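Local coordinates for protein xylan esterase, putative, AXE2C (Cellvibrio japonicus, PDB 2WAA) that removes acetyl groups from acetylated xylan and glucomannan, as a family 2 carbohydrate esterase that helps degrade plant cell wall polysaccharides, at residues 137-149 with 158-170. Sequence-based numbering, arbitrary orientation.
With ACT (acetate ion), chain C.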
# COMPACT_ATOMS: atom_id res chain seq x y z
N VAL A 137 3.02 3.92 -5.04
CA VAL A 137 4.25 4.00 -4.24
C VAL A 137 4.87 2.59 -4.20
O VAL A 137 4.21 1.64 -3.79
CB VAL A 137 3.99 4.44 -2.81
CG1 VAL A 137 5.32 4.71 -2.06
CG2 VAL A 137 3.11 5.72 -2.78
N LEU A 138 6.13 2.51 -4.59
CA LEU A 138 6.86 1.21 -4.66
C LEU A 138 7.93 1.22 -3.56
O LEU A 138 8.66 2.22 -3.39
CB LEU A 138 7.58 1.06 -5.99
CG LEU A 138 6.69 1.20 -7.22
CD1 LEU A 138 7.48 1.21 -8.54
CD2 LEU A 138 5.64 0.13 -7.23
N GLY A 139 8.07 0.13 -2.82
CA GLY A 139 9.10 0.16 -1.81
C GLY A 139 9.17 -1.08 -0.93
O GLY A 139 8.75 -2.17 -1.31
N ASP A 140 9.69 -0.87 0.26
CA ASP A 140 9.91 -1.94 1.21
C ASP A 140 9.01 -1.73 2.44
O ASP A 140 7.96 -1.12 2.33
CB ASP A 140 11.41 -1.98 1.55
CG ASP A 140 11.96 -0.63 2.05
OD1 ASP A 140 11.26 0.17 2.75
OD2 ASP A 140 13.14 -0.33 1.72
N SER A 141 9.41 -2.23 3.61
CA SER A 141 8.48 -2.23 4.76
C SER A 141 8.08 -0.84 5.24
O SER A 141 7.01 -0.72 5.84
CB SER A 141 9.04 -2.99 6.01
OG SER A 141 10.13 -2.24 6.53
N VAL A 142 8.92 0.18 5.01
CA VAL A 142 8.53 1.54 5.42
C VAL A 142 7.26 1.95 4.60
O VAL A 142 6.28 2.45 5.15
CB VAL A 142 9.66 2.53 5.18
CG1 VAL A 142 9.20 3.95 5.60
CG2 VAL A 142 10.93 2.08 5.99
N THR A 143 7.29 1.70 3.30
CA THR A 143 6.12 1.97 2.44
C THR A 143 4.94 1.10 2.89
O THR A 143 3.76 1.52 2.80
CB THR A 143 6.47 1.76 0.95
OG1 THR A 143 7.46 2.71 0.54
CG2 THR A 143 5.22 1.91 0.02
N CYS A 144 5.23 -0.12 3.39
CA CYS A 144 4.19 -1.02 3.83
C CYS A 144 3.62 -0.65 5.21
O CYS A 144 2.70 -1.30 5.64
CB CYS A 144 4.71 -2.46 3.95
SG CYS A 144 4.80 -3.30 2.45
N GLY A 145 4.20 0.30 5.91
CA GLY A 145 3.68 0.78 7.20
C GLY A 145 4.10 -0.07 8.38
O GLY A 145 3.44 -0.06 9.42
N GLU A 146 5.16 -0.85 8.23
CA GLU A 146 5.62 -1.68 9.35
C GLU A 146 5.96 -0.88 10.64
O GLU A 146 6.64 0.14 10.58
CB GLU A 146 6.85 -2.51 8.93
CG GLU A 146 7.46 -3.32 10.15
CD GLU A 146 8.47 -4.39 9.68
OE1 GLU A 146 8.63 -4.62 8.47
OE2 GLU A 146 9.07 -5.07 10.55
N ALA A 147 5.42 -1.36 11.77
CA ALA A 147 5.78 -0.85 13.13
C ALA A 147 5.26 0.54 13.44
O ALA A 147 5.63 1.15 14.46
CB ALA A 147 7.31 -0.93 13.35
N ILE A 148 4.35 1.05 12.61
CA ILE A 148 3.72 2.33 12.95
C ILE A 148 2.94 2.24 14.26
O ILE A 148 2.95 3.22 15.06
CB ILE A 148 2.87 2.86 11.78
CG1 ILE A 148 3.83 3.24 10.63
CG2 ILE A 148 1.95 4.01 12.20
CD1 ILE A 148 3.13 3.68 9.38
N ASP A 149 2.28 1.10 14.51
CA ASP A 149 1.42 1.00 15.70
C ASP A 149 2.09 0.21 16.82
O ASP A 149 1.42 -0.50 17.57
CB ASP A 149 0.03 0.39 15.40
CG ASP A 149 -0.94 1.38 14.74
OD1 ASP A 149 -0.63 2.60 14.62
OD2 ASP A 149 -2.04 0.93 14.29
N THR A 158 1.90 -8.69 13.92
CA THR A 158 1.36 -8.11 12.70
C THR A 158 0.38 -6.95 12.98
O THR A 158 0.06 -6.17 12.07
CB THR A 158 0.66 -9.15 11.78
OG1 THR A 158 -0.33 -9.85 12.54
CG2 THR A 158 1.71 -10.14 11.26
N ARG A 159 -0.06 -6.79 14.23
CA ARG A 159 -0.86 -5.63 14.63
C ARG A 159 -0.09 -4.31 14.53
O ARG A 159 -0.69 -3.25 14.37
CB ARG A 159 -1.41 -5.82 16.06
CG ARG A 159 -2.55 -4.83 16.38
CD ARG A 159 -2.72 -4.66 17.90
NE ARG A 159 -1.44 -4.26 18.50
CZ ARG A 159 -0.88 -3.06 18.38
NH1 ARG A 159 -1.49 -2.11 17.71
NH2 ARG A 159 0.32 -2.81 18.94
N TRP A 160 1.23 -4.38 14.57
CA TRP A 160 2.02 -3.18 14.49
C TRP A 160 1.96 -2.46 13.14
O TRP A 160 2.40 -1.32 13.04
CB TRP A 160 3.48 -3.53 14.79
CG TRP A 160 3.78 -3.73 16.25
CD1 TRP A 160 2.92 -4.14 17.26
CD2 TRP A 160 5.06 -3.57 16.86
NE1 TRP A 160 3.60 -4.20 18.45
CE2 TRP A 160 4.91 -3.88 18.24
CE3 TRP A 160 6.32 -3.22 16.36
CZ2 TRP A 160 5.98 -3.80 19.15
CZ3 TRP A 160 7.39 -3.14 17.26
CH2 TRP A 160 7.21 -3.44 18.63
N TRP A 161 1.46 -3.12 12.09
CA TRP A 161 1.38 -2.47 10.79
C TRP A 161 0.17 -1.52 10.68
O TRP A 161 -0.94 -1.86 11.11
CB TRP A 161 1.25 -3.52 9.68
CG TRP A 161 2.56 -4.12 9.20
CD1 TRP A 161 3.05 -4.03 7.93
CD2 TRP A 161 3.49 -4.95 9.93
NE1 TRP A 161 4.24 -4.72 7.83
CE2 TRP A 161 4.53 -5.29 9.03
CE3 TRP A 161 3.55 -5.43 11.26
CZ2 TRP A 161 5.63 -6.08 9.39
CZ3 TRP A 161 4.64 -6.24 11.62
CH2 TRP A 161 5.67 -6.53 10.70
N ASN A 162 0.37 -0.34 10.09
CA ASN A 162 -0.74 0.59 9.91
C ASN A 162 -0.61 1.27 8.57
O ASN A 162 0.31 2.06 8.36
CB ASN A 162 -0.70 1.59 11.07
CG ASN A 162 -1.88 2.54 11.04
OD1 ASN A 162 -2.51 2.76 10.00
ND2 ASN A 162 -2.13 3.18 12.18
N ALA A 163 -1.50 0.98 7.63
CA ALA A 163 -1.38 1.53 6.27
C ALA A 163 -1.89 2.98 6.20
O ALA A 163 -1.26 3.83 5.56
CB ALA A 163 -2.21 0.64 5.27
N ARG A 164 -3.02 3.25 6.86
CA ARG A 164 -3.68 4.57 6.78
C ARG A 164 -2.75 5.70 7.23
O ARG A 164 -2.86 6.83 6.73
CB ARG A 164 -4.89 4.67 7.74
CG ARG A 164 -6.23 4.19 7.32
CD ARG A 164 -7.11 3.85 8.63
NE ARG A 164 -6.84 4.78 9.75
CZ ARG A 164 -6.37 4.47 10.97
NH1 ARG A 164 -6.08 3.21 11.40
NH2 ARG A 164 -6.18 5.47 11.81
N GLU A 165 -1.91 5.40 8.23
CA GLU A 165 -1.02 6.39 8.81
C GLU A 165 0.41 6.31 8.31
O GLU A 165 1.31 7.00 8.82
CB GLU A 165 -1.07 6.33 10.34
CG GLU A 165 -2.49 6.75 10.75
CD GLU A 165 -2.68 6.88 12.21
OE1 GLU A 165 -2.89 5.85 12.88
OE2 GLU A 165 -2.61 8.04 12.69
N SER A 166 0.61 5.51 7.27
CA SER A 166 1.92 5.44 6.61
C SER A 166 2.15 6.68 5.71
O SER A 166 1.18 7.29 5.22
CB SER A 166 2.04 4.14 5.80
OG SER A 166 1.23 4.20 4.61
N TYR A 167 3.42 7.03 5.47
CA TYR A 167 3.69 8.25 4.74
C TYR A 167 3.04 8.23 3.35
O TYR A 167 2.61 9.29 2.86
CB TYR A 167 5.21 8.52 4.62
CG TYR A 167 5.86 7.68 3.54
CD1 TYR A 167 6.04 8.21 2.26
CD2 TYR A 167 6.26 6.35 3.79
CE1 TYR A 167 6.65 7.44 1.19
CE2 TYR A 167 6.84 5.57 2.75
CZ TYR A 167 7.03 6.15 1.46
OH TYR A 167 7.60 5.40 0.46
N GLY A 168 2.98 7.06 2.72
CA GLY A 168 2.42 6.95 1.35
C GLY A 168 0.93 7.31 1.34
O GLY A 168 0.48 8.07 0.48
N MET A 169 0.19 6.80 2.32
CA MET A 169 -1.25 7.13 2.40
C MET A 169 -1.50 8.57 2.87
O MET A 169 -2.40 9.25 2.34
CB MET A 169 -2.04 6.10 3.19
CG MET A 169 -1.91 4.66 2.61
SD MET A 169 -3.34 3.61 3.07
CE MET A 169 -4.48 3.92 1.73
N LEU A 170 -0.67 9.07 3.80
CA LEU A 170 -0.82 10.47 4.25
C LEU A 170 -0.50 11.43 3.12
O LEU A 170 -1.20 12.43 2.99
CB LEU A 170 0.13 10.79 5.42
CG LEU A 170 -0.24 10.04 6.69
CD1 LEU A 170 0.84 10.29 7.71
CD2 LEU A 170 -1.58 10.51 7.18
C ACT C . 12.51 -3.14 5.49
O ACT C . 12.57 -3.84 6.56
OXT ACT C . 11.86 -3.66 4.55
CH3 ACT C . 13.15 -1.79 5.34
O HOH W 1 3.00 4.10 2.58
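Asp149 OD1 is gripped by Asn162 and, from outside the two segments, by Lys319. Asn162 ND2 lies 2.9 Å from Asp149 OD1, in a nearly straight bond on the syn side of the carboxylate. The donor lies 28° out of the carboxylate plane. Asn162 ND2 also gives a bond to Glu165 OE1, which holds the amide between two carboxylates. Arg104 pairs with Asp149 OD2, so the acid is probably ionised. The backbone of Asp149 is held too: its N donates to Trp160 O (2.8 Å), and its O accepts from Arg159 NH2 (2.9 Å), which also pairs with Glu154. Asn162 N donates to Gly145 O. Glu146 lies alongside Trp161. Glu146 CA makes a CH-pi contact 3.6 Å over the centroid of the Trp161 five-membered ring. Glu146 CG, anti to its backbone N (chi1 174°), sits 3.4 Å above the ring plane near the rim, and the extended chain reaches a salt bridge with Lys156. The fold is that of an SGNH (GDSL-like) hydrolase. Strand 133-139 leads into the loop with the inferred nucleophile Ser141, and helix 167-174 is the helix of the beta-alpha-beta crossover to strand 177-183. Ser141 N donates to an acetate ion, which Gly186, Asn236 and His316 also bind. Tyr167 OH donates to Thr143 OG1 at 2.7 Å, at the ring edge. Val137 CG1 packs 3.5 Å from Tyr167 OH. A water bridges Thr143 O and Ser166 OG; Ser166 is the helix N-cap residue, and its OG donates to Ala163 O.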